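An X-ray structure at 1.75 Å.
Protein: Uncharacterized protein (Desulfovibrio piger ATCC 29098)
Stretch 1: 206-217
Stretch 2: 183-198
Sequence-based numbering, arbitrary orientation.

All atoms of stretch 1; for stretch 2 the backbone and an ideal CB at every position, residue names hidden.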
# COMPACT_ATOMS: atom_id res chain seq x y z
N THR A 206 -6.61 -11.58 2.38
CA THR A 206 -5.43 -10.75 2.15
C THR A 206 -5.00 -10.80 0.69
O THR A 206 -5.00 -11.88 0.09
CB THR A 206 -4.28 -11.29 3.06
OG1 THR A 206 -4.74 -11.42 4.40
CG2 THR A 206 -3.01 -10.40 3.03
N VAL A 207 -4.59 -9.65 0.14
CA VAL A 207 -4.01 -9.58 -1.22
C VAL A 207 -2.62 -10.16 -1.08
O VAL A 207 -1.89 -9.73 -0.18
CB VAL A 207 -4.02 -8.13 -1.82
CG1 VAL A 207 -3.12 -8.04 -3.05
CG2 VAL A 207 -5.46 -7.68 -2.16
N THR A 208 -2.24 -11.13 -1.95
CA THR A 208 -0.92 -11.74 -1.84
C THR A 208 -0.19 -11.72 -3.16
O THR A 208 0.89 -12.28 -3.28
CB THR A 208 -1.00 -13.20 -1.30
OG1 THR A 208 -1.70 -14.03 -2.22
CG2 THR A 208 -1.59 -13.30 0.09
N GLN A 209 -0.76 -11.04 -4.16
CA GLN A 209 -0.07 -10.86 -5.43
C GLN A 209 -0.62 -9.59 -6.07
O GLN A 209 -1.82 -9.32 -6.00
CB GLN A 209 -0.19 -12.08 -6.33
CG GLN A 209 0.67 -11.97 -7.59
CD GLN A 209 0.32 -13.06 -8.57
OE1 GLN A 209 -0.70 -13.00 -9.27
NE2 GLN A 209 1.19 -14.06 -8.69
N MSE A 210 0.27 -8.80 -6.65
CA MSE A 210 -0.09 -7.55 -7.28
C MSE A 210 0.71 -7.28 -8.54
O MSE A 210 1.91 -7.57 -8.59
CB MSE A 210 0.20 -6.41 -6.32
CG MSE A 210 -0.89 -6.09 -5.34
SE MSE A 210 -0.34 -4.36 -4.67
CE MSE A 210 -1.24 -3.28 -5.98
N ARG A 211 0.06 -6.69 -9.54
CA ARG A 211 0.75 -6.17 -10.72
C ARG A 211 0.47 -4.65 -10.74
O ARG A 211 -0.68 -4.23 -10.59
CB ARG A 211 0.31 -6.91 -12.01
CG ARG A 211 0.99 -6.36 -13.26
CD ARG A 211 0.39 -7.03 -14.46
NE ARG A 211 0.87 -6.44 -15.70
CZ ARG A 211 1.75 -7.00 -16.52
NH1 ARG A 211 2.27 -8.19 -16.24
NH2 ARG A 211 2.12 -6.38 -17.63
N VAL A 212 1.54 -3.81 -10.80
CA VAL A 212 1.38 -2.37 -10.82
C VAL A 212 2.03 -1.86 -12.10
O VAL A 212 3.22 -2.10 -12.31
CB VAL A 212 1.98 -1.69 -9.55
CG1 VAL A 212 1.77 -0.18 -9.58
CG2 VAL A 212 1.40 -2.31 -8.27
N GLU A 213 1.26 -1.20 -12.95
CA GLU A 213 1.69 -0.71 -14.24
C GLU A 213 1.70 0.81 -14.29
O GLU A 213 0.80 1.47 -13.79
CB GLU A 213 0.75 -1.23 -15.36
CG GLU A 213 0.65 -2.74 -15.54
CD GLU A 213 -0.42 -3.20 -16.52
OE1 GLU A 213 -1.12 -2.34 -17.10
OE2 GLU A 213 -0.53 -4.43 -16.75
N ARG A 214 2.76 1.36 -14.86
CA ARG A 214 2.85 2.80 -15.12
C ARG A 214 2.88 2.92 -16.63
O ARG A 214 3.93 2.69 -17.24
CB ARG A 214 4.07 3.46 -14.43
CG ARG A 214 3.79 3.68 -12.93
CD ARG A 214 4.84 4.53 -12.28
NE ARG A 214 6.17 3.97 -12.47
CZ ARG A 214 7.32 4.61 -12.27
NH1 ARG A 214 7.32 5.90 -11.91
NH2 ARG A 214 8.48 3.99 -12.44
N PRO A 215 1.69 3.12 -17.26
CA PRO A 215 1.64 3.17 -18.74
C PRO A 215 2.54 4.28 -19.34
O PRO A 215 3.09 4.09 -20.43
CB PRO A 215 0.15 3.42 -19.04
CG PRO A 215 -0.44 3.99 -17.76
CD PRO A 215 0.35 3.31 -16.66
N ARG A 216 2.71 5.40 -18.63
CA ARG A 216 3.52 6.54 -19.13
C ARG A 216 5.03 6.25 -19.01
O ARG A 216 5.82 6.90 -19.71
CB ARG A 216 3.14 7.83 -18.39
CG ARG A 216 1.63 8.19 -18.57
CD ARG A 216 1.13 9.41 -17.78
NE ARG A 216 2.05 10.55 -17.79
CZ ARG A 216 2.14 11.46 -18.76
NH1 ARG A 216 1.36 11.38 -19.83
NH2 ARG A 216 3.01 12.45 -18.66
N GLU A 217 5.45 5.28 -18.15
CA GLU A 217 6.87 4.95 -17.97
C GLU A 217 7.29 3.72 -18.77
O GLU A 217 8.49 3.45 -18.86
CB GLU A 217 7.20 4.72 -16.48
CG GLU A 217 6.89 5.91 -15.60
CD GLU A 217 7.56 7.22 -15.98
OE1 GLU A 217 8.80 7.22 -16.17
OE2 GLU A 217 6.85 8.24 -16.10
N UNK A 183 -5.15 8.33 -11.04
CA UNK A 183 -5.09 9.50 -11.90
C UNK A 183 -4.21 10.58 -11.28
O UNK A 183 -4.24 10.77 -10.07
CB UNK A 183 -6.50 10.04 -12.16
N UNK A 184 -3.41 11.26 -12.11
CA UNK A 184 -2.49 12.30 -11.66
C UNK A 184 -3.23 13.66 -11.58
O UNK A 184 -4.44 13.72 -11.88
CB UNK A 184 -1.29 12.39 -12.60
N UNK A 185 -2.51 14.73 -11.20
CA UNK A 185 -3.10 16.07 -11.04
C UNK A 185 -3.56 16.69 -12.38
O UNK A 185 -4.26 17.72 -12.36
CB UNK A 185 -2.08 17.00 -10.37
N UNK A 186 -3.16 16.10 -13.51
CA UNK A 186 -3.57 16.55 -14.85
C UNK A 186 -4.65 15.62 -15.42
O UNK A 186 -4.89 15.62 -16.63
CB UNK A 186 -2.36 16.60 -15.79
N UNK A 187 -5.33 14.85 -14.53
CA UNK A 187 -6.41 13.89 -14.76
C UNK A 187 -5.98 12.73 -15.70
O UNK A 187 -6.83 12.03 -16.24
CB UNK A 187 -7.62 14.62 -15.35
N UNK A 188 -4.67 12.51 -15.86
CA UNK A 188 -4.17 11.44 -16.72
C UNK A 188 -4.01 10.16 -15.93
O UNK A 188 -3.58 10.20 -14.77
CB UNK A 188 -2.84 11.83 -17.36
N UNK A 189 -4.30 9.03 -16.57
CA UNK A 189 -4.11 7.70 -15.98
C UNK A 189 -2.62 7.46 -15.72
O UNK A 189 -1.84 7.35 -16.67
CB UNK A 189 -4.68 6.61 -16.90
N UNK A 190 -2.21 7.45 -14.44
CA UNK A 190 -0.78 7.34 -14.08
C UNK A 190 -0.42 5.89 -13.64
O UNK A 190 0.73 5.44 -13.86
CB UNK A 190 -0.45 8.33 -12.96
N UNK A 191 -1.37 5.17 -13.03
CA UNK A 191 -1.08 3.80 -12.59
C UNK A 191 -2.28 2.92 -12.71
O UNK A 191 -3.43 3.35 -12.43
CB UNK A 191 -0.58 3.78 -11.14
N UNK A 192 -2.04 1.66 -13.09
CA UNK A 192 -3.06 0.60 -13.14
C UNK A 192 -2.61 -0.49 -12.15
O UNK A 192 -1.50 -0.99 -12.26
CB UNK A 192 -3.23 0.04 -14.55
N UNK A 193 -3.46 -0.81 -11.17
CA UNK A 193 -3.17 -1.83 -10.16
C UNK A 193 -4.08 -3.01 -10.35
O UNK A 193 -5.27 -2.84 -10.63
CB UNK A 193 -3.32 -1.27 -8.74
N UNK A 194 -3.49 -4.21 -10.24
CA UNK A 194 -4.18 -5.49 -10.33
C UNK A 194 -3.86 -6.27 -9.10
O UNK A 194 -2.69 -6.57 -8.85
CB UNK A 194 -3.79 -6.27 -11.59
N UNK A 195 -4.87 -6.56 -8.30
CA UNK A 195 -4.74 -7.33 -7.07
C UNK A 195 -5.11 -8.75 -7.54
O UNK A 195 -6.25 -9.18 -7.45
CB UNK A 195 -5.62 -6.81 -5.93
N UNK A 196 -4.14 -9.41 -8.19
CA UNK A 196 -4.27 -10.65 -8.95
C UNK A 196 -4.42 -11.94 -8.12
O UNK A 196 -4.66 -13.01 -8.70
CB UNK A 196 -3.04 -10.79 -9.85
N UNK A 197 -4.27 -11.85 -6.80
CA UNK A 197 -4.41 -13.02 -5.92
C UNK A 197 -4.82 -12.60 -4.51
O UNK A 197 -4.24 -11.69 -3.93
CB UNK A 197 -3.10 -13.81 -5.87
N UNK A 198 -5.85 -13.28 -3.98
CA UNK A 198 -6.32 -13.09 -2.63
C UNK A 198 -6.34 -14.44 -1.95
O UNK A 198 -6.62 -15.47 -2.58
CB UNK A 198 -7.70 -12.43 -2.60

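Residues 206-214 form a strand that pairs antiparallel with 189-198, with bulges between V207 and Q209 and between Q209 and R211. At 183 the ideal CB meets nothing of stretch 1, so many residues would suit; it is Y183. Positions 184-187 form a type I turn. The first place favours Asp, Asn or Ser, and its CA-to-CB bond points toward stretch 1. D184 accepts the backbone N of 186 and of 188 at OD1, and its OD2 lies 4.4 Å from R216 NE, a nearby opposite charge but no salt bridge. Positions 185-187 are clear of stretch 1: 185 and 186 hold K185 and K186; 187, with positive phi (60°), suits Gly, Asn or Asp and is D187.

Position 188 points toward R216, its ideal CB 4.7 Å from R216 CD. An acid might seem natural, but a flat group could also lie against the guanidinium. The residue is R188, stacked on R216 with planes at 16° and centres 3.7 Å apart; R188 NE makes a salt bridge with D184 OD2 (2.9 Å), which offsets the like charges.

Position 189 lies sideways, near P215, and would take most apolar residues; it is L189. Position 190 points away and is permissive; V190 contributes its carbonyl, joined through a water to R216 N. At 191 the CB is near R214 CG and V212 CG1, so a long aliphatic chain fits: K191 lays CG 4.0 Å from R214 CG.

Position 192 pairs with E213, whose OE1 is 4.1 Å from the ideal CB of 192. A basic or polar residue would suit; K192 is deposited, and its backbone exchanges two hydrogen bonds with E213. Position 193, paired with V212 and with its ideal CB 4.0 Å from M210 CE, calls for an apolar chain. L193 CD2 meets M210 CE at 3.6 Å.

Position 194 shares a face with R211 and E213, already joined by a salt bridge, and a beta-branched or aromatic residue would fit beside them. It is F194, whose CE1 lies 3.5 Å from E213 OE2. At 195 V207 CG2 (3.9 Å) and M210 CG (4.8 Å) both lie near the ideal CB, favouring a large apolar residue. F195 receives selenomethionine M210 CE over its ring face, 4.0 Å from the centroid.

At 196 the ideal CB is 3.3 Å from Q209 OE1, which favours a small donor such as Ser or Thr: S196 OG donates to Q209 OE1 (2.6 Å). Position 197 sits tight against Q209 CB, with T208 OG1 a nearby acceptor, so Lys or Arg could reach it. R197 donates from NE to T208 OG1 (2.8 Å) and from NH2 to T208 O (3.1 Å), its guanidinium face over Q209 CB. Position 198, beside V207, accepts many residues; Q198 leads its end away.

Stretch 2, residues 183-198: YDKKDRLVKKLFFSRQ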
# COMPACT_ATOMS: atom_id res chain seq x y z
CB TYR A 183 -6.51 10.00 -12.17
CG TYR A 183 -7.29 9.02 -13.02
CD1 TYR A 183 -8.02 7.99 -12.42
CD2 TYR A 183 -7.24 9.07 -14.40
CE1 TYR A 183 -8.74 7.07 -13.20
CE2 TYR A 183 -7.95 8.16 -15.19
CZ TYR A 183 -8.67 7.14 -14.58
OH TYR A 183 -9.33 6.24 -15.38
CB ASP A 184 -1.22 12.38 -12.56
CG ASP A 184 -1.37 12.85 -14.01
OD1 ASP A 184 -2.46 13.38 -14.37
OD2 ASP A 184 -0.39 12.71 -14.79
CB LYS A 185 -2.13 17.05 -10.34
CG LYS A 185 -1.64 16.59 -8.97
CD LYS A 185 -2.72 16.56 -7.93
CE LYS A 185 -2.18 17.11 -6.65
NZ LYS A 185 -2.66 16.30 -5.50
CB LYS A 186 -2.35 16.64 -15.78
CG LYS A 186 -1.46 17.85 -15.50
CD LYS A 186 -0.22 17.86 -16.38
CE LYS A 186 0.86 18.81 -15.89
NZ LYS A 186 0.52 20.23 -16.14
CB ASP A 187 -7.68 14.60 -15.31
CG ASP A 187 -8.21 15.70 -14.40
OD1 ASP A 187 -8.30 15.47 -13.18
OD2 ASP A 187 -8.49 16.81 -14.92
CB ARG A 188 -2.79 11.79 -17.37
CG ARG A 188 -2.82 13.03 -18.25
CD ARG A 188 -1.41 13.42 -18.66
NE ARG A 188 -0.58 13.69 -17.49
CZ ARG A 188 0.45 14.52 -17.48
NH1 ARG A 188 0.78 15.20 -18.58
NH2 ARG A 188 1.15 14.71 -16.37
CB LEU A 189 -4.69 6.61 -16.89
CG LEU A 189 -4.62 5.18 -16.35
CD1 LEU A 189 -5.52 4.99 -15.14
CD2 LEU A 189 -5.00 4.19 -17.43
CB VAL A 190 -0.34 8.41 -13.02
CG1 VAL A 190 -1.03 8.24 -11.67
CG2 VAL A 190 1.18 8.43 -12.84
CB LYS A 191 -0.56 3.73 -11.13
CG LYS A 191 0.58 4.58 -10.76
CD LYS A 191 1.21 4.08 -9.51
CE LYS A 191 2.30 5.05 -9.20
NZ LYS A 191 3.00 4.69 -7.97
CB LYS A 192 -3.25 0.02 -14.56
CG LYS A 192 -3.82 0.98 -15.60
CD LYS A 192 -4.43 0.20 -16.76
CE LYS A 192 -3.83 0.54 -18.12
NZ LYS A 192 -4.62 -0.03 -19.26
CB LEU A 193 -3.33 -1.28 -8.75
CG LEU A 193 -2.34 -0.20 -8.26
CD1 LEU A 193 -2.61 1.15 -8.92
CD2 LEU A 193 -2.48 -0.02 -6.75
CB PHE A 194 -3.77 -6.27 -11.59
CG PHE A 194 -4.00 -5.53 -12.89
CD1 PHE A 194 -3.04 -4.67 -13.41
CD2 PHE A 194 -5.20 -5.68 -13.59
CE1 PHE A 194 -3.24 -4.00 -14.61
CE2 PHE A 194 -5.41 -5.00 -14.80
CZ PHE A 194 -4.42 -4.16 -15.29
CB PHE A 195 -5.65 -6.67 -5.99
CG PHE A 195 -5.38 -5.20 -5.71
CD1 PHE A 195 -5.92 -4.20 -6.52
CD2 PHE A 195 -4.65 -4.81 -4.59
CE1 PHE A 195 -5.68 -2.83 -6.26
CE2 PHE A 195 -4.42 -3.45 -4.32
CZ PHE A 195 -4.92 -2.47 -5.17
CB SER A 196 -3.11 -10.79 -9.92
OG SER A 196 -1.84 -10.63 -9.28
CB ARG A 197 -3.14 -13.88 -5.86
CG ARG A 197 -3.36 -15.22 -5.12
CD ARG A 197 -2.12 -16.12 -5.09
NE ARG A 197 -0.94 -15.44 -4.54
CZ ARG A 197 0.32 -15.79 -4.80
NH1 ARG A 197 0.58 -16.73 -5.70
NH2 ARG A 197 1.34 -15.15 -4.22
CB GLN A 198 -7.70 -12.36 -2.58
CG GLN A 198 -8.84 -13.06 -3.33
CD GLN A 198 -10.21 -12.68 -2.79
OE1 GLN A 198 -10.41 -11.61 -2.18
NE2 GLN A 198 -11.20 -13.51 -3.08
O HOH W 1 2.31 6.11 -15.94
O HOH W 2 -2.25 -15.18 -9.65
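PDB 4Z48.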